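Local coordinates for peptidase M16 C-terminal domain-containing protein (Enterococcus faecalis, PDB 3D3Y) that is of unknown function but carries an M16 metallopeptidase-type C-terminal domain and may bind a metal ion, at residues A[162-165]-A[169-172]; A[151-156]-A[246-251]; A[137-142]-A[178-183]; A[254-259]-A[301-306]. All coordinates share one frame; numbering follows the deposited sequence.

Contact 1: A[162-165]-A[169-172]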
loop_
_atom_site.group_PDB
_atom_site.type_symbol
_atom_site.label_atom_id
_atom_site.label_comp_id
_atom_site.label_asym_id
_atom_site.label_seq_id
_atom_site.Cartn_x
_atom_site.Cartn_y
_atom_site.Cartn_z
ATOM N N TYR A 162 10.103 9.948 11.619
ATOM C CA TYR A 162 9.554 10.989 10.719
ATOM C C TYR A 162 8.127 11.391 11.126
ATOM O O TYR A 162 7.808 12.584 11.206
ATOM C CB TYR A 162 9.621 10.574 9.219
ATOM C CG TYR A 162 9.062 11.658 8.295
ATOM C CD1 TYR A 162 9.862 12.713 7.875
ATOM C CD2 TYR A 162 7.710 11.661 7.913
ATOM C CE1 TYR A 162 9.356 13.730 7.050
ATOM C CE2 TYR A 162 7.187 12.690 7.088
ATOM C CZ TYR A 162 8.021 13.706 6.662
ATOM O OH TYR A 162 7.531 14.729 5.855
ATOM N N PHE A 163 7.283 10.392 11.384
ATOM C CA PHE A 163 5.861 10.603 11.738
ATOM C C PHE A 163 5.577 10.627 13.238
ATOM O O PHE A 163 4.480 10.294 13.692
ATOM C CB PHE A 163 5.015 9.503 11.097
ATOM C CG PHE A 163 5.012 9.540 9.589
ATOM C CD1 PHE A 163 4.316 10.556 8.907
ATOM C CD2 PHE A 163 5.675 8.548 8.852
ATOM C CE1 PHE A 163 4.284 10.594 7.514
ATOM C CE2 PHE A 163 5.665 8.573 7.443
ATOM C CZ PHE A 163 4.963 9.606 6.773
ATOM N N ASN A 164 6.571 11.014 14.002
ATOM C CA ASN A 164 6.508 10.888 15.446
ATOM C C ASN A 164 5.414 11.774 16.016
ATOM O O ASN A 164 4.908 11.507 17.098
ATOM C CB ASN A 164 7.856 11.252 16.045
ATOM C CG ASN A 164 8.043 10.705 17.441
ATOM O OD1 ASN A 164 7.312 9.803 17.874
ATOM N ND2 ASN A 164 9.036 11.238 18.160
ATOM N N GLN A 165 5.022 12.814 15.279
ATOM C CA GLN A 165 3.958 13.691 15.783
ATOM C C GLN A 165 2.560 13.041 15.630
ATOM O O GLN A 165 1.578 13.521 16.212
ATOM C CB GLN A 165 4.037 15.103 15.189
ATOM C CG GLN A 165 4.031 15.188 13.669
ATOM C CD GLN A 165 4.164 16.626 13.170
ATOM O OE1 GLN A 165 5.230 17.050 12.666
ATOM N NE2 GLN A 165 3.068 17.400 13.320
ATOM N N GLN A 169 0.247 7.494 12.063
ATOM C CA GLN A 169 1.126 7.318 10.901
ATOM C C GLN A 169 2.427 6.602 11.233
ATOM O O GLN A 169 3.102 6.115 10.336
ATOM C CB GLN A 169 1.438 8.653 10.243
ATOM C CG GLN A 169 0.265 9.249 9.498
ATOM C CD GLN A 169 -0.026 8.551 8.165
ATOM O OE1 GLN A 169 0.747 7.732 7.691
ATOM N NE2 GLN A 169 -1.149 8.870 7.582
ATOM N N LYS A 170 2.783 6.564 12.522
ATOM C CA LYS A 170 3.973 5.825 12.962
ATOM C C LYS A 170 3.798 4.294 12.957
ATOM O O LYS A 170 4.764 3.541 13.127
ATOM C CB LYS A 170 4.472 6.356 14.314
ATOM C CG LYS A 170 3.489 6.271 15.437
ATOM C CD LYS A 170 4.161 6.490 16.796
ATOM C CE LYS A 170 4.442 7.948 17.059
ATOM N NZ LYS A 170 5.092 8.123 18.404
ATOM N N ILE A 171 2.578 3.841 12.680
ATOM C CA ILE A 171 2.232 2.420 12.629
ATOM C C ILE A 171 2.182 1.919 11.177
ATOM O O ILE A 171 1.487 2.534 10.334
ATOM C CB ILE A 171 0.827 2.202 13.275
ATOM C CG1 ILE A 171 0.710 2.932 14.616
ATOM C CG2 ILE A 171 0.455 0.698 13.396
ATOM C CD1 ILE A 171 1.634 2.423 15.745
ATOM N N PRO A 172 2.853 0.771 10.892
ATOM C CA PRO A 172 2.772 0.148 9.566
ATOM C C PRO A 172 1.377 -0.381 9.259
ATOM O O PRO A 172 0.566 -0.607 10.164
ATOM C CB PRO A 172 3.754 -1.020 9.640
ATOM C CG PRO A 172 4.266 -1.061 11.010
ATOM C CD PRO A 172 3.734 0.036 11.825
#
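Gln169 meets Phe163, and Lys170 meets Asn164, where the irregular loop that follows helix 150-162 doubles back on itself on its way to helix 177-182. The turn is tight: three residues separate the segments, and the CA atoms of Phe163 and Lys170 approach to 5.3 Å. Gln169 comes first along the second segment. Its CB lies obliquely against the ring, 3.7 Å from Phe163 CD1, and its backbone O is 3.8 Å from Phe163 CD2. A bend at the second torsion (chi2 -75°) then turns the amide away to other partners: NE2 donates to Gly83 O and Asn84 OD1, while OE1 accepts from Arg312. The ring is also bounded by its own neighbour, since Tyr162 CD2 sits over the centre of one of its faces, and Phe314 meets it edge-to-face. Lys170 follows, its backbone N 4.0 Å from Phe163 CB. Its chain crosses that of Asn164 at a slant and bends at chi3 (78°), which carries the ammonium to the Asn164 amide and to a salt bridge with Glu167. The bond to the amide is short and direct: Lys170 NZ donates to Asn164 OD1 over 2.8 Å, with a C=O...donor angle of 164°.

Contact 2: A[151-156]-A[246-251]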
loop_
_atom_site.group_PDB
_atom_site.type_symbol
_atom_site.label_atom_id
_atom_site.label_comp_id
_atom_site.label_asym_id
_atom_site.label_seq_id
_atom_site.Cartn_x
_atom_site.Cartn_y
_atom_site.Cartn_z
ATOM N N GLN A 151 16.702 -4.426 7.116
ATOM C CA GLN A 151 16.383 -3.332 6.196
ATOM C C GLN A 151 14.947 -2.854 6.403
ATOM O O GLN A 151 14.720 -1.662 6.519
ATOM C CB GLN A 151 16.667 -3.706 4.724
ATOM C CG GLN A 151 15.975 -2.795 3.656
ATOM C CD GLN A 151 16.678 -2.802 2.294
ATOM O OE1 GLN A 151 17.530 -3.646 2.016
ATOM N NE2 GLN A 151 16.325 -1.842 1.444
ATOM N N THR A 152 14.001 -3.794 6.465
ATOM C CA THR A 152 12.603 -3.495 6.691
ATOM C C THR A 152 12.443 -2.859 8.065
ATOM O O THR A 152 11.792 -1.830 8.182
ATOM C CB THR A 152 11.693 -4.748 6.548
ATOM O OG1 THR A 152 11.939 -5.358 5.279
ATOM C CG2 THR A 152 10.218 -4.370 6.605
ATOM N N TYR A 153 13.060 -3.447 9.087
ATOM C CA TYR A 153 12.989 -2.887 10.426
ATOM C C TYR A 153 13.428 -1.395 10.454
ATOM O O TYR A 153 12.732 -0.538 11.009
ATOM C CB TYR A 153 13.816 -3.705 11.423
ATOM C CG TYR A 153 13.781 -3.065 12.799
ATOM C CD1 TYR A 153 12.629 -3.146 13.587
ATOM C CD2 TYR A 153 14.846 -2.323 13.274
ATOM C CE1 TYR A 153 12.563 -2.529 14.824
ATOM C CE2 TYR A 153 14.799 -1.709 14.521
ATOM C CZ TYR A 153 13.648 -1.813 15.283
ATOM O OH TYR A 153 13.571 -1.206 16.523
ATOM N N ALA A 154 14.585 -1.116 9.860
ATOM C CA ALA A 154 15.163 0.215 9.864
ATOM C C ALA A 154 14.302 1.203 9.077
ATOM O O ALA A 154 14.271 2.392 9.414
ATOM C CB ALA A 154 16.583 0.186 9.336
ATOM N N SER A 155 13.587 0.712 8.067
ATOM C CA SER A 155 12.666 1.553 7.283
ATOM C C SER A 155 11.449 1.941 8.109
ATOM O O SER A 155 11.024 3.081 8.134
ATOM C CB SER A 155 12.185 0.825 6.029
ATOM O OG SER A 155 11.321 1.709 5.298
ATOM N N LEU A 156 10.873 0.963 8.779
ATOM C CA LEU A 156 9.783 1.210 9.707
ATOM C C LEU A 156 10.183 2.143 10.861
ATOM O O LEU A 156 9.396 3.009 11.274
ATOM C CB LEU A 156 9.234 -0.114 10.234
ATOM C CG LEU A 156 8.619 -1.023 9.173
ATOM C CD1 LEU A 156 8.527 -2.413 9.770
ATOM C CD2 LEU A 156 7.246 -0.515 8.725
ATOM N N ARG A 246 17.786 9.475 15.490
ATOM C CA ARG A 246 17.664 8.412 16.479
ATOM C C ARG A 246 18.621 7.284 16.109
ATOM O O ARG A 246 18.854 7.021 14.923
ATOM C CB ARG A 246 16.227 7.885 16.583
ATOM C CG ARG A 246 15.164 8.971 16.885
ATOM C CD ARG A 246 15.025 9.259 18.373
ATOM N NE ARG A 246 13.822 10.039 18.676
ATOM C CZ ARG A 246 13.760 11.362 18.583
ATOM N NH1 ARG A 246 14.841 12.056 18.200
ATOM N NH2 ARG A 246 12.626 12.002 18.883
ATOM N N THR A 247 19.164 6.617 17.126
ATOM C CA THR A 247 20.046 5.461 16.922
ATOM C C THR A 247 19.606 4.292 17.789
ATOM O O THR A 247 19.179 4.487 18.936
ATOM C CB THR A 247 21.493 5.783 17.298
ATOM O OG1 THR A 247 21.907 6.988 16.633
ATOM C CG2 THR A 247 22.425 4.630 16.889
ATOM N N GLU A 248 19.694 3.086 17.233
ATOM C CA GLU A 248 19.513 1.869 18.005
ATOM C C GLU A 248 20.684 0.955 17.720
ATOM O O GLU A 248 21.178 0.902 16.591
ATOM C CB GLU A 248 18.190 1.179 17.663
ATOM C CG GLU A 248 16.956 2.023 17.986
ATOM C CD GLU A 248 15.644 1.322 17.679
ATOM O OE1 GLU A 248 15.661 0.101 17.419
ATOM O OE2 GLU A 248 14.593 2.013 17.677
ATOM N N ARG A 249 21.133 0.239 18.746
ATOM C CA ARG A 249 22.218 -0.713 18.591
ATOM C C ARG A 249 21.705 -2.130 18.671
ATOM O O ARG A 249 20.879 -2.447 19.538
ATOM C CB ARG A 249 23.258 -0.507 19.679
ATOM C CG ARG A 249 24.013 0.812 19.602
ATOM C CD ARG A 249 25.275 0.749 20.488
ATOM N NE ARG A 249 26.398 0.138 19.770
ATOM C CZ ARG A 249 27.511 0.778 19.389
ATOM N NH1 ARG A 249 27.692 2.074 19.672
ATOM N NH2 ARG A 249 28.454 0.116 18.716
ATOM N N GLU A 250 22.212 -2.984 17.768
ATOM C CA GLU A 250 21.821 -4.384 17.697
ATOM C C GLU A 250 23.027 -5.138 17.190
ATOM O O GLU A 250 23.935 -4.565 16.577
ATOM C CB GLU A 250 20.686 -4.602 16.670
ATOM C CG GLU A 250 19.297 -4.103 17.049
ATOM C CD GLU A 250 18.202 -4.723 16.168
ATOM O OE1 GLU A 250 18.444 -5.840 15.639
ATOM O OE2 GLU A 250 17.111 -4.103 16.024
ATOM N N VAL A 251 23.025 -6.440 17.417
ATOM C CA VAL A 251 24.090 -7.301 16.901
ATOM C C VAL A 251 23.761 -7.480 15.429
ATOM O O VAL A 251 22.704 -8.026 15.094
ATOM C CB VAL A 251 24.124 -8.652 17.599
ATOM C CG1 VAL A 251 25.231 -9.500 17.011
ATOM C CG2 VAL A 251 24.342 -8.498 19.143
#
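Tyr153 reaches from helix 150-162 to two glutamates on strand 244-251, a surface contact that joins a helix packed on the mixed five-stranded sheet of the M16-type domain to an outermost strand of that sheet. At CB the side chain sets off toward the strand, with CG anti to the backbone N (chi1 177°), and this extends the ring away from the helix. Along one side of the ring the first partner is a carboxylate oxygen: CD2 lies 4.0 Å and CE2 3.7 Å from Glu250 OE2, an oblique approach that is no hydrogen bond. The other oxygen of that carboxylate, OE1, is engaged by Lys150 in a salt bridge. Further out, CZ comes within 3.5 Å of Glu248 OE1, which lies at the ring edge, near its plane. The tip completes the contact: Glu248 OE1 accepts from Tyr153 OH (2.6 Å) through its syn lone pair. Ring and Glu248 carboxylate planes are turned 57° apart. Leu418 of the adjacent strand 411-421 touches both Tyr153 and Glu250. A short phenol-to-carboxylate bond with a second carboxylate nearby probably polarises the hydroxyl and disfavours ionisation of the phenol, while Lys150 would offset part of the negative charge.

Contact 3: A[137-142]-A[178-183]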
loop_
_atom_site.group_PDB
_atom_site.type_symbol
_atom_site.label_atom_id
_atom_site.label_comp_id
_atom_site.label_asym_id
_atom_site.label_seq_id
_atom_site.Cartn_x
_atom_site.Cartn_y
_atom_site.Cartn_z
ATOM N N GLU A 137 -1.529 -16.358 16.301
ATOM C CA GLU A 137 -0.190 -16.942 16.256
ATOM C C GLU A 137 0.462 -16.752 14.875
ATOM O O GLU A 137 1.647 -16.417 14.822
ATOM C CB GLU A 137 -0.249 -18.434 16.599
ATOM C CG GLU A 137 -0.540 -18.732 18.064
ATOM C CD GLU A 137 -0.804 -20.218 18.357
ATOM O OE1 GLU A 137 -0.885 -21.047 17.416
ATOM O OE2 GLU A 137 -0.957 -20.548 19.547
ATOM N N ASN A 138 -0.299 -16.951 13.781
ATOM C CA ASN A 138 0.216 -16.755 12.409
ATOM C C ASN A 138 0.622 -15.313 12.152
ATOM O O ASN A 138 1.682 -15.062 11.590
ATOM C CB ASN A 138 -0.796 -17.153 11.315
ATOM C CG ASN A 138 -1.003 -18.662 11.220
ATOM O OD1 ASN A 138 -0.305 -19.424 11.876
ATOM N ND2 ASN A 138 -1.986 -19.087 10.424
ATOM N N LEU A 139 -0.208 -14.369 12.600
ATOM C CA LEU A 139 0.105 -12.975 12.409
ATOM C C LEU A 139 1.312 -12.567 13.237
ATOM O O LEU A 139 2.152 -11.838 12.770
ATOM C CB LEU A 139 -1.115 -12.064 12.659
ATOM C CG LEU A 139 -0.849 -10.565 12.449
ATOM C CD1 LEU A 139 -0.420 -10.229 11.001
ATOM C CD2 LEU A 139 -2.048 -9.693 12.861
ATOM N N LYS A 140 1.422 -13.065 14.458
ATOM C CA LYS A 140 2.589 -12.768 15.247
ATOM C C LYS A 140 3.862 -13.258 14.534
ATOM O O LYS A 140 4.888 -12.543 14.486
ATOM C CB LYS A 140 2.430 -13.385 16.629
ATOM C CG LYS A 140 3.563 -13.064 17.583
ATOM C CD LYS A 140 3.386 -13.791 18.909
ATOM C CE LYS A 140 4.335 -13.183 19.942
ATOM N NZ LYS A 140 4.835 -14.234 20.846
ATOM N N ALA A 141 3.794 -14.471 13.976
ATOM C CA ALA A 141 4.930 -15.033 13.241
ATOM C C ALA A 141 5.304 -14.122 12.057
ATOM O O ALA A 141 6.465 -13.831 11.831
ATOM C CB ALA A 141 4.590 -16.467 12.743
ATOM N N TYR A 142 4.300 -13.655 11.330
ATOM C CA TYR A 142 4.526 -12.735 10.211
ATOM C C TYR A 142 5.180 -11.426 10.619
ATOM O O TYR A 142 6.162 -10.995 9.997
ATOM C CB TYR A 142 3.220 -12.468 9.506
ATOM C CG TYR A 142 3.279 -11.483 8.350
ATOM C CD1 TYR A 142 3.917 -11.807 7.159
ATOM C CD2 TYR A 142 2.658 -10.258 8.444
ATOM C CE1 TYR A 142 3.941 -10.935 6.100
ATOM C CE2 TYR A 142 2.671 -9.367 7.385
ATOM C CZ TYR A 142 3.311 -9.714 6.215
ATOM O OH TYR A 142 3.325 -8.825 5.163
ATOM N N ALA A 178 3.111 -5.645 19.679
ATOM C CA ALA A 178 2.580 -5.129 20.947
ATOM C C ALA A 178 1.061 -4.928 20.890
ATOM O O ALA A 178 0.340 -5.281 21.821
ATOM C CB ALA A 178 3.291 -3.819 21.341
ATOM N N ALA A 179 0.575 -4.372 19.790
ATOM C CA ALA A 179 -0.848 -4.160 19.615
ATOM C C ALA A 179 -1.567 -5.499 19.469
ATOM O O ALA A 179 -2.647 -5.714 20.031
ATOM C CB ALA A 179 -1.080 -3.288 18.401
ATOM N N LEU A 180 -0.933 -6.433 18.764
ATOM C CA LEU A 180 -1.530 -7.743 18.545
ATOM C C LEU A 180 -1.764 -8.513 19.854
ATOM O O LEU A 180 -2.797 -9.187 20.017
ATOM C CB LEU A 180 -0.636 -8.569 17.620
ATOM C CG LEU A 180 -1.133 -9.977 17.319
ATOM C CD1 LEU A 180 -2.554 -9.900 16.721
ATOM C CD2 LEU A 180 -0.176 -10.679 16.349
ATOM N N ALA A 181 -0.803 -8.425 20.768
ATOM C CA ALA A 181 -0.811 -9.208 22.008
ATOM C C ALA A 181 -2.114 -9.085 22.788
ATOM O O ALA A 181 -2.564 -10.060 23.409
ATOM C CB ALA A 181 0.358 -8.803 22.918
ATOM N N GLU A 182 -2.684 -7.880 22.785
ATOM C CA GLU A 182 -3.877 -7.565 23.578
ATOM C C GLU A 182 -5.177 -7.958 22.889
ATOM O O GLU A 182 -6.230 -7.990 23.532
ATOM C CB GLU A 182 -3.911 -6.079 23.916
ATOM C CG GLU A 182 -2.735 -5.650 24.800
ATOM C CD GLU A 182 -3.044 -4.421 25.664
ATOM O OE1 GLU A 182 -3.870 -3.575 25.235
ATOM O OE2 GLU A 182 -2.450 -4.310 26.773
ATOM N N GLU A 183 -5.100 -8.247 21.587
ATOM C CA GLU A 183 -6.302 -8.566 20.808
ATOM C C GLU A 183 -6.831 -9.974 21.090
ATOM O O GLU A 183 -6.056 -10.907 21.324
ATOM C CB GLU A 183 -6.053 -8.354 19.309
ATOM C CG GLU A 183 -5.716 -6.931 18.897
ATOM C CD GLU A 183 -6.828 -5.919 19.184
ATOM O OE1 GLU A 183 -8.012 -6.285 19.381
ATOM O OE2 GLU A 183 -6.498 -4.724 19.190
#
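Leu180 of helix 177-182 points its two methyl groups at helix 129-148, one against Leu139 and the other against the backbone and CB of Lys140. The leucine side chains cross obliquely. With CG anti to the backbone N (chi1 179°), Leu180 extends its branches from its own helix and places CD2 against Lys140 N. CD1 of Leu180 rests 3.9 Å from Leu139 CD2. CD2 goes deeper: it lies 3.4 Å from Lys140 N and 3.6 Å from Lys140 CA, with Lys140 CB at 3.8 Å, and it also faces Leu139 CG at 4.0 Å. Because Leu180 touches Lys136 and Leu143 as well, it sits among four residues spaced i, i+3, i+4 and i+7, the pattern of knobs-into-holes packing. Lys140 starts alongside the leucine but its chain then leads away, so its ammonium plays no part. Leu45 of helix 40-52 touches both leucines, which makes this a meeting of three helices. No hydrogen bond joins the two segments; polar links are supplied beside them by Lys136, whose NZ donates to Ala181 O and Glu183 O. The contact itself is therefore apolar, its cohesion resting on dispersion and on burial of the two leucines.

Contact 4: A[254-259]-A[301-306]. With ACT (acetate ion), chain C.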
loop_
_atom_site.group_PDB
_atom_site.type_symbol
_atom_site.label_atom_id
_atom_site.label_comp_id
_atom_site.label_asym_id
_atom_site.label_seq_id
_atom_site.Cartn_x
_atom_site.Cartn_y
_atom_site.Cartn_z
ATOM N N GLN A 254 25.895 -5.680 9.443
ATOM C CA GLN A 254 25.821 -4.511 8.571
ATOM C C GLN A 254 24.910 -3.488 9.247
ATOM O O GLN A 254 23.811 -3.845 9.684
ATOM C CB GLN A 254 25.176 -4.907 7.223
ATOM C CG GLN A 254 25.259 -3.852 6.148
ATOM C CD GLN A 254 24.578 -4.281 4.840
ATOM O OE1 GLN A 254 23.459 -3.878 4.550
ATOM N NE2 GLN A 254 25.260 -5.101 4.067
ATOM N N SER A 255 25.348 -2.229 9.331
ATOM C CA SER A 255 24.509 -1.170 9.931
ATOM C C SER A 255 23.567 -0.600 8.887
ATOM O O SER A 255 23.812 -0.735 7.692
ATOM C CB SER A 255 25.376 -0.053 10.512
ATOM O OG SER A 255 26.186 -0.554 11.569
ATOM N N LYS A 256 22.489 0.028 9.326
ATOM C CA LYS A 256 21.547 0.683 8.430
ATOM C C LYS A 256 21.551 2.163 8.706
ATOM O O LYS A 256 21.511 2.587 9.867
ATOM C CB LYS A 256 20.126 0.142 8.621
ATOM C CG LYS A 256 20.029 -1.387 8.560
ATOM C CD LYS A 256 20.512 -1.916 7.221
ATOM C CE LYS A 256 20.348 -3.424 7.052
ATOM N NZ LYS A 256 20.897 -3.833 5.696
ATOM N N LEU A 257 21.603 2.962 7.650
ATOM C CA LEU A 257 21.512 4.406 7.844
ATOM C C LEU A 257 20.475 4.978 6.891
ATOM O O LEU A 257 20.670 4.971 5.667
ATOM C CB LEU A 257 22.909 5.070 7.668
ATOM C CG LEU A 257 22.952 6.612 7.743
ATOM C CD1 LEU A 257 22.472 7.138 9.148
ATOM C CD2 LEU A 257 24.367 7.147 7.402
ATOM N N ASN A 258 19.371 5.459 7.453
ATOM C CA ASN A 258 18.238 5.920 6.651
ATOM C C ASN A 258 17.878 7.378 6.937
ATOM O O ASN A 258 18.061 7.871 8.063
ATOM C CB ASN A 258 16.989 5.042 6.913
ATOM C CG ASN A 258 17.213 3.575 6.575
ATOM O OD1 ASN A 258 18.081 3.213 5.760
ATOM N ND2 ASN A 258 16.408 2.707 7.204
ATOM N N LEU A 259 17.326 8.054 5.937
ATOM C CA LEU A 259 17.032 9.500 6.032
ATOM C C LEU A 259 15.650 9.723 5.454
ATOM O O LEU A 259 15.302 9.136 4.416
ATOM C CB LEU A 259 18.019 10.343 5.209
ATOM C CG LEU A 259 19.511 10.401 5.537
ATOM C CD1 LEU A 259 20.236 9.108 5.104
ATOM C CD2 LEU A 259 20.090 11.566 4.807
ATOM N N ALA A 301 28.818 2.406 0.816
ATOM C CA ALA A 301 27.549 1.773 1.135
ATOM C C ALA A 301 27.414 0.501 0.337
ATOM O O ALA A 301 27.842 0.446 -0.818
ATOM C CB ALA A 301 26.381 2.733 0.835
ATOM N N TYR A 302 26.829 -0.515 0.952
ATOM C CA TYR A 302 26.512 -1.778 0.265
ATOM C C TYR A 302 25.334 -1.572 -0.656
ATOM O O TYR A 302 25.228 -2.218 -1.690
ATOM C CB TYR A 302 26.208 -2.861 1.284
ATOM C CG TYR A 302 27.394 -3.157 2.130
ATOM C CD1 TYR A 302 28.393 -4.025 1.671
ATOM C CD2 TYR A 302 27.566 -2.538 3.378
ATOM C CE1 TYR A 302 29.508 -4.285 2.432
ATOM C CE2 TYR A 302 28.712 -2.809 4.156
ATOM C CZ TYR A 302 29.670 -3.678 3.654
ATOM O OH TYR A 302 30.799 -3.978 4.380
ATOM N N TYR A 303 24.446 -0.657 -0.262
ATOM C CA TYR A 303 23.359 -0.221 -1.115
ATOM C C TYR A 303 22.920 1.144 -0.662
ATOM O O TYR A 303 23.075 1.493 0.517
ATOM C CB TYR A 303 22.192 -1.230 -1.088
ATOM C CG TYR A 303 21.531 -1.368 0.268
ATOM C CD1 TYR A 303 20.532 -0.474 0.678
ATOM C CD2 TYR A 303 21.908 -2.391 1.136
ATOM C CE1 TYR A 303 19.926 -0.603 1.931
ATOM C CE2 TYR A 303 21.317 -2.538 2.372
ATOM C CZ TYR A 303 20.339 -1.666 2.773
ATOM O OH TYR A 303 19.787 -1.842 4.035
ATOM N N ALA A 304 22.385 1.929 -1.592
ATOM C CA ALA A 304 21.881 3.243 -1.275
ATOM C C ALA A 304 20.727 3.519 -2.227
ATOM O O ALA A 304 20.947 3.564 -3.425
ATOM C CB ALA A 304 22.963 4.295 -1.459
ATOM N N SER A 305 19.503 3.679 -1.730
ATOM C CA SER A 305 18.444 3.990 -2.692
ATOM C C SER A 305 17.418 4.925 -2.124
ATOM O O SER A 305 17.379 5.150 -0.919
ATOM C CB SER A 305 17.788 2.716 -3.212
ATOM O OG SER A 305 17.078 2.111 -2.181
ATOM N N SER A 306 16.596 5.488 -3.000
ATOM C CA SER A 306 15.598 6.454 -2.545
ATOM C C SER A 306 14.233 5.960 -3.007
ATOM O O SER A 306 14.145 5.172 -3.990
ATOM C CB SER A 306 15.925 7.865 -3.058
ATOM O OG SER A 306 15.813 7.935 -4.483
HETATM C C ACT C . 29.086 -2.546 11.044
HETATM O O ACT C . 28.581 -3.688 10.973
HETATM O OXT ACT C . 28.308 -1.577 11.151
HETATM C CH3 ACT C . 30.550 -2.371 11.008
HETATM O O HOH W 1 18.669 0.196 5.035
#
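Gln254 and Lys256 meet Tyr302 and Tyr303 where the starts of strands 255-262 and 303-309, which are not sheet neighbours, face each other. The first kind of interaction is flat-group packing. With its chain extended, Gln254 lays its amide over one face of the Tyr302 ring, the planes only 4° apart, and NE2 stands 3.5 Å from Tyr302 CG. Beyond, Tyr302 OH bonds to Asp322. Hydrogen bonding is the second kind. Lys256, bent at chi2 (-60°), brings NZ to the edge of the Tyr303 ring, in its plane, where it donates to Tyr303 OH over 2.8 Å. The same NZ donates to Gln254 OE1, also at 2.8 Å but tilted 33° from the carbonyl plane, and this ties the amide to the lysine. Third comes the acetate, probably from the crystallisation liquor: it is held by Gly323 N and lies very close to Ser255 OG, too close for that distance to be trusted. Strand 314-321 separates strands 255-262 and 303-309. Lys256 and Tyr303 bridge over it beneath helix 150-162, where Lys256 touches Ala154 and Tyr303 touches Gln151; the Gln254-Tyr302 pair lies beside them. The setting is the helix-backed mixed sheet of an M16-type domain.

In the fold
Contacts 1, 2 and 4 are linked through helix 150-162: contact 2 uses the helix itself, contact 4 packs against it and contact 1 lies in the loop that follows. Contacts 2 and 4 are the nearest pair, centres 11 Å apart, with Ala154 O 3.1 Å from Asn258 ND2 in a weak hydrogen bond. Contact 1 touches contact 2 through Pro172 CB and Leu156 CD2, 3.6 Å apart. Contact 3 touches none of the others; its centre is about 20 Å from those of contacts 1 and 2 and 29 Å from that of contact 4. Bound acetate lies at contact 4, with a second about 3 Å from the Tyr302 side chain; both probably come from the crystallisation liquor and by themselves define no active site.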